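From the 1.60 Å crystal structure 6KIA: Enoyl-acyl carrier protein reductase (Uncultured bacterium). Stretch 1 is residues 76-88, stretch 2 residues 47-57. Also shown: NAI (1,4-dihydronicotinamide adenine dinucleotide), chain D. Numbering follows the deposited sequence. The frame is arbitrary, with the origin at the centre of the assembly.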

# COMPACT_ATOMS: atom_id res chain seq x y z
N ASN A 76 -10.32 -16.69 -6.40
CA ASN A 76 -9.38 -15.60 -6.64
C ASN A 76 -8.25 -15.57 -5.61
O ASN A 76 -7.10 -15.29 -5.95
CB ASN A 76 -10.11 -14.26 -6.63
CG ASN A 76 -9.16 -13.08 -6.69
OD1 ASN A 76 -8.43 -12.93 -7.67
ND2 ASN A 76 -9.17 -12.24 -5.66
N LEU A 77 -8.60 -15.84 -4.36
CA LEU A 77 -7.62 -15.88 -3.28
C LEU A 77 -6.79 -17.17 -3.30
O LEU A 77 -5.60 -17.18 -3.00
CB LEU A 77 -8.32 -15.73 -1.93
CG LEU A 77 -7.41 -15.78 -0.70
CD1 LEU A 77 -6.67 -14.49 -0.56
CD2 LEU A 77 -8.20 -16.09 0.57
N GLY A 78 -7.45 -18.28 -3.64
CA GLY A 78 -6.86 -19.60 -3.57
C GLY A 78 -6.88 -20.17 -2.16
O GLY A 78 -5.94 -20.83 -1.71
N GLY A 79 -7.99 -19.93 -1.47
CA GLY A 79 -8.16 -20.41 -0.12
C GLY A 79 -9.52 -19.99 0.42
O GLY A 79 -10.30 -19.35 -0.27
N ARG A 80 -9.76 -20.30 1.68
CA ARG A 80 -11.04 -19.98 2.30
C ARG A 80 -11.16 -18.51 2.66
O ARG A 80 -10.20 -17.87 3.07
CB ARG A 80 -11.24 -20.80 3.56
CG ARG A 80 -11.66 -22.24 3.33
CD ARG A 80 -12.48 -22.71 4.52
NE ARG A 80 -13.42 -21.66 4.92
CZ ARG A 80 -13.92 -21.52 6.14
NH1 ARG A 80 -14.76 -20.53 6.40
NH2 ARG A 80 -13.58 -22.37 7.09
N ILE A 81 -12.36 -17.96 2.46
CA ILE A 81 -12.65 -16.61 2.91
C ILE A 81 -13.67 -16.69 4.03
O ILE A 81 -14.67 -17.40 3.92
CB ILE A 81 -13.15 -15.72 1.76
CG1 ILE A 81 -11.92 -15.16 1.04
CG2 ILE A 81 -13.95 -14.53 2.26
CD1 ILE A 81 -12.08 -14.96 -0.40
N ILE A 82 -13.38 -16.00 5.13
CA ILE A 82 -14.31 -15.98 6.26
C ILE A 82 -15.36 -14.91 5.98
O ILE A 82 -15.02 -13.74 5.79
CB ILE A 82 -13.57 -15.72 7.58
CG1 ILE A 82 -12.61 -16.88 7.86
CG2 ILE A 82 -14.56 -15.53 8.74
CD1 ILE A 82 -11.71 -16.67 9.06
N ASN A 83 -16.62 -15.33 5.89
CA ASN A 83 -17.64 -14.46 5.31
C ASN A 83 -18.24 -13.50 6.35
O ASN A 83 -19.39 -13.65 6.76
CB ASN A 83 -18.75 -15.28 4.67
CG ASN A 83 -19.55 -14.48 3.67
OD1 ASN A 83 -19.28 -13.29 3.46
ND2 ASN A 83 -20.56 -15.10 3.08
N VAL A 84 -17.45 -12.51 6.73
CA VAL A 84 -17.87 -11.46 7.64
C VAL A 84 -17.46 -10.13 6.99
O VAL A 84 -16.33 -10.01 6.52
CB VAL A 84 -17.24 -11.61 9.03
CG1 VAL A 84 -17.54 -10.39 9.90
CG2 VAL A 84 -17.71 -12.91 9.69
N PRO A 85 -18.40 -9.17 6.88
CA PRO A 85 -18.03 -7.93 6.17
C PRO A 85 -17.09 -7.03 6.98
O PRO A 85 -17.55 -6.21 7.78
CB PRO A 85 -19.38 -7.25 5.94
CG PRO A 85 -20.28 -7.80 7.01
CD PRO A 85 -19.82 -9.21 7.25
N LEU A 86 -15.79 -7.15 6.72
CA LEU A 86 -14.78 -6.45 7.49
C LEU A 86 -14.40 -5.15 6.81
O LEU A 86 -13.22 -4.91 6.50
CB LEU A 86 -13.53 -7.31 7.68
CG LEU A 86 -13.36 -8.13 8.96
CD1 LEU A 86 -11.90 -8.60 9.08
CD2 LEU A 86 -13.79 -7.35 10.19
N MET A 87 -15.40 -4.32 6.55
CA MET A 87 -15.16 -3.00 5.96
C MET A 87 -14.64 -2.01 7.00
O MET A 87 -15.33 -1.74 7.98
CB MET A 87 -16.45 -2.45 5.35
CG MET A 87 -16.21 -1.16 4.63
SD MET A 87 -15.60 -1.43 2.99
CE MET A 87 -17.17 -1.70 2.16
N ALA A 88 -13.45 -1.46 6.78
CA ALA A 88 -12.92 -0.47 7.71
C ALA A 88 -13.38 0.93 7.34
O ALA A 88 -13.93 1.14 6.27
CB ALA A 88 -11.43 -0.52 7.77
PA NAI D . -4.87 -2.45 -3.75
O1A NAI D . -4.70 -3.74 -4.50
O2A NAI D . -6.01 -1.55 -4.18
O5B NAI D . -4.97 -2.83 -2.21
C5B NAI D . -5.73 -2.02 -1.34
C4B NAI D . -5.98 -2.94 -0.11
O4B NAI D . -6.70 -2.04 0.93
C3B NAI D . -6.76 -3.93 -0.37
O3B NAI D . -6.34 -5.18 0.31
C2B NAI D . -8.25 -3.45 0.17
O2B NAI D . -9.11 -4.64 0.35
C1B NAI D . -7.98 -2.82 1.26
N9A NAI D . -8.95 -1.74 1.52
C8A NAI D . -9.26 -0.58 0.91
N7A NAI D . -10.25 -0.01 1.60
C5A NAI D . -10.55 -0.81 2.64
C6A NAI D . -11.52 -0.62 3.62
N6A NAI D . -12.48 0.42 3.87
N1A NAI D . -11.65 -1.56 4.57
C2A NAI D . -10.85 -2.68 4.55
N3A NAI D . -9.89 -2.86 3.58
C4A NAI D . -9.76 -1.90 2.61
O3 NAI D . -3.51 -1.52 -3.86
PN NAI D . -2.07 -1.70 -3.15
O1N NAI D . -1.49 -3.04 -3.50
O2N NAI D . -1.27 -0.53 -3.68
O5D NAI D . -2.30 -1.58 -1.58
C5D NAI D . -1.89 -2.60 -0.69
C4D NAI D . -0.98 -1.95 0.38
O4D NAI D . 0.16 -1.60 -0.19
C3D NAI D . -1.59 -0.66 0.91
O3D NAI D . -1.56 -0.59 2.29
C2D NAI D . -0.64 0.40 0.31
O2D NAI D . -0.76 1.65 1.08
C1D NAI D . 0.54 -0.17 0.38
N1N NAI D . 1.54 0.44 -0.50
C2N NAI D . 1.25 0.80 -1.80
C3N NAI D . 2.22 1.43 -2.58
C7N NAI D . 1.94 1.81 -4.04
O7N NAI D . 2.65 2.63 -4.62
N7N NAI D . 0.85 1.19 -4.71
C4N NAI D . 3.49 1.69 -2.09
C5N NAI D . 3.79 1.28 -0.79
C6N NAI D . 2.81 0.66 -0.01
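Stretch 2 47-57: TIVGITVGRRD

Stretch 2 lies beside stretch 1 as a parallel β-strand: residues 47-52 run in the same N-to-C sense as strand 80-83, with axes 4.7 Å apart at closest approach and crossing at -32°. Thr47 opens the strand without touching stretch 1. Ile48 (chi1 m, chi2 m) packs under the helix end, its CG2 3.9 Å from Leu77 CG and its CB 3.6 Å from Gly78 O. Its carbonyl takes a weak hydrogen bond from Arg80 N (Arg80 N to Ile48 O, 3.2 Å), and water 1 links the same two atoms. The strand comes so close here that a CB on Gly79 would clash with Ile48 O. Val49, extended with chi1 t, pairs with Arg80; its CG1 lies 4.1 Å from Ile82 CD1 on the face that Arg80 and Ile82 share. Gly50 pairs through both its backbone polar atoms: its N donates to Arg80 O (2.9 Å) and its O accepts from Ile82 N (3.0 Å). Leu77 CD2 sits 3.4 Å from Gly50 N, filling space that a CB on Gly50 would need. Ile51, chi1 p, places CG2 3.7 Å from Leu86 CD1. Thr52 spans the corner that stretch 1 turns at Val84, and water 2 enters, accepting from Thr52 N at 3.0 Å. Thr52 CB lies 3.9 Å from Ile81 CG2, while Thr52 O accepts from Leu86 N (2.9 Å), restoring a direct backbone link. Val53 leaves the extended conformation (phi/psi -89/-3) and sets CB 3.9 Å from Met87 SD; its CG1 also approaches NAI C2A at 3.5 Å. Gly54, with positive phi, donates from N to Thr52 OG1 (3.0 Å), and its CA rests 3.9 Å from Pro85 CB. Arg55 points away. Arg56 starts sideways, but its side chain returns, bringing NH2 3.9 Å from Met87 CG. Asp57, poorly ordered, lies beyond reach.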

# COMPACT_ATOMS: atom_id res chain seq x y z
N THR A 47 -1.54 -23.11 4.24
CA THR A 47 -2.96 -22.91 4.11
C THR A 47 -3.30 -21.43 4.01
O THR A 47 -2.89 -20.65 4.86
CB THR A 47 -3.71 -23.51 5.28
OG1 THR A 47 -3.38 -24.90 5.36
CG2 THR A 47 -5.21 -23.35 5.09
N ILE A 48 -4.02 -21.08 2.96
CA ILE A 48 -4.36 -19.69 2.67
C ILE A 48 -5.77 -19.39 3.15
O ILE A 48 -6.73 -20.07 2.78
CB ILE A 48 -4.25 -19.37 1.15
CG1 ILE A 48 -2.90 -19.84 0.54
CG2 ILE A 48 -4.56 -17.91 0.88
CD1 ILE A 48 -1.63 -19.24 1.17
N VAL A 49 -5.90 -18.37 3.99
CA VAL A 49 -7.19 -17.89 4.46
C VAL A 49 -7.24 -16.37 4.25
O VAL A 49 -6.20 -15.71 4.27
CB VAL A 49 -7.44 -18.28 5.94
CG1 VAL A 49 -8.80 -17.79 6.44
CG2 VAL A 49 -7.34 -19.79 6.08
N GLY A 50 -8.41 -15.83 3.98
CA GLY A 50 -8.56 -14.40 3.85
C GLY A 50 -9.87 -13.84 4.37
O GLY A 50 -10.82 -14.57 4.69
N ILE A 51 -9.93 -12.51 4.45
CA ILE A 51 -11.15 -11.81 4.82
C ILE A 51 -11.83 -11.22 3.60
O ILE A 51 -11.27 -11.21 2.49
CB ILE A 51 -10.85 -10.70 5.87
CG1 ILE A 51 -9.90 -9.62 5.34
CG2 ILE A 51 -10.21 -11.30 7.12
CD1 ILE A 51 -10.55 -8.46 4.59
N THR A 52 -13.05 -10.73 3.80
CA THR A 52 -13.74 -9.96 2.77
C THR A 52 -14.22 -8.67 3.43
O THR A 52 -14.44 -8.64 4.64
CB THR A 52 -14.93 -10.75 2.16
OG1 THR A 52 -15.66 -9.92 1.24
CG2 THR A 52 -15.88 -11.20 3.24
N VAL A 53 -14.36 -7.61 2.66
CA VAL A 53 -14.96 -6.40 3.22
C VAL A 53 -16.47 -6.43 3.04
O VAL A 53 -17.18 -5.55 3.52
CB VAL A 53 -14.39 -5.12 2.57
CG1 VAL A 53 -12.90 -5.01 2.87
CG2 VAL A 53 -14.66 -5.11 1.06
N GLY A 54 -16.97 -7.47 2.38
CA GLY A 54 -18.40 -7.61 2.14
C GLY A 54 -18.84 -6.70 1.02
O GLY A 54 -18.01 -6.19 0.27
N ARG A 55 -20.15 -6.49 0.88
CA ARG A 55 -20.64 -5.59 -0.15
C ARG A 55 -21.74 -4.70 0.44
O ARG A 55 -22.23 -4.95 1.54
CB ARG A 55 -21.19 -6.37 -1.35
CG ARG A 55 -20.23 -7.42 -1.88
CD ARG A 55 -19.13 -6.84 -2.75
NE ARG A 55 -18.17 -7.89 -3.11
CZ ARG A 55 -18.31 -8.71 -4.14
NH1 ARG A 55 -19.36 -8.59 -4.95
NH2 ARG A 55 -17.40 -9.64 -4.37
N ARG A 56 -22.13 -3.68 -0.31
CA ARG A 56 -23.22 -2.81 0.10
C ARG A 56 -24.49 -3.18 -0.66
O ARG A 56 -24.45 -3.37 -1.88
CB ARG A 56 -22.89 -1.34 -0.17
CG ARG A 56 -21.67 -0.77 0.55
CD ARG A 56 -22.02 -0.20 1.92
NE ARG A 56 -20.81 0.15 2.68
CZ ARG A 56 -20.80 0.50 3.95
NH1 ARG A 56 -21.94 0.58 4.64
NH2 ARG A 56 -19.65 0.78 4.56
N ASP A 57 -25.62 -3.31 0.03
CA ASP A 57 -26.87 -3.45 -0.70
C ASP A 57 -27.28 -2.03 -1.11
O ASP A 57 -26.55 -1.08 -0.84
CB ASP A 57 -27.93 -4.18 0.13
CG ASP A 57 -28.19 -3.53 1.49
OD1 ASP A 57 -28.04 -2.30 1.63
OD2 ASP A 57 -28.54 -4.28 2.42
O HOH W 1 -8.06 -22.41 3.14
O HOH W 2 -13.96 -11.29 6.60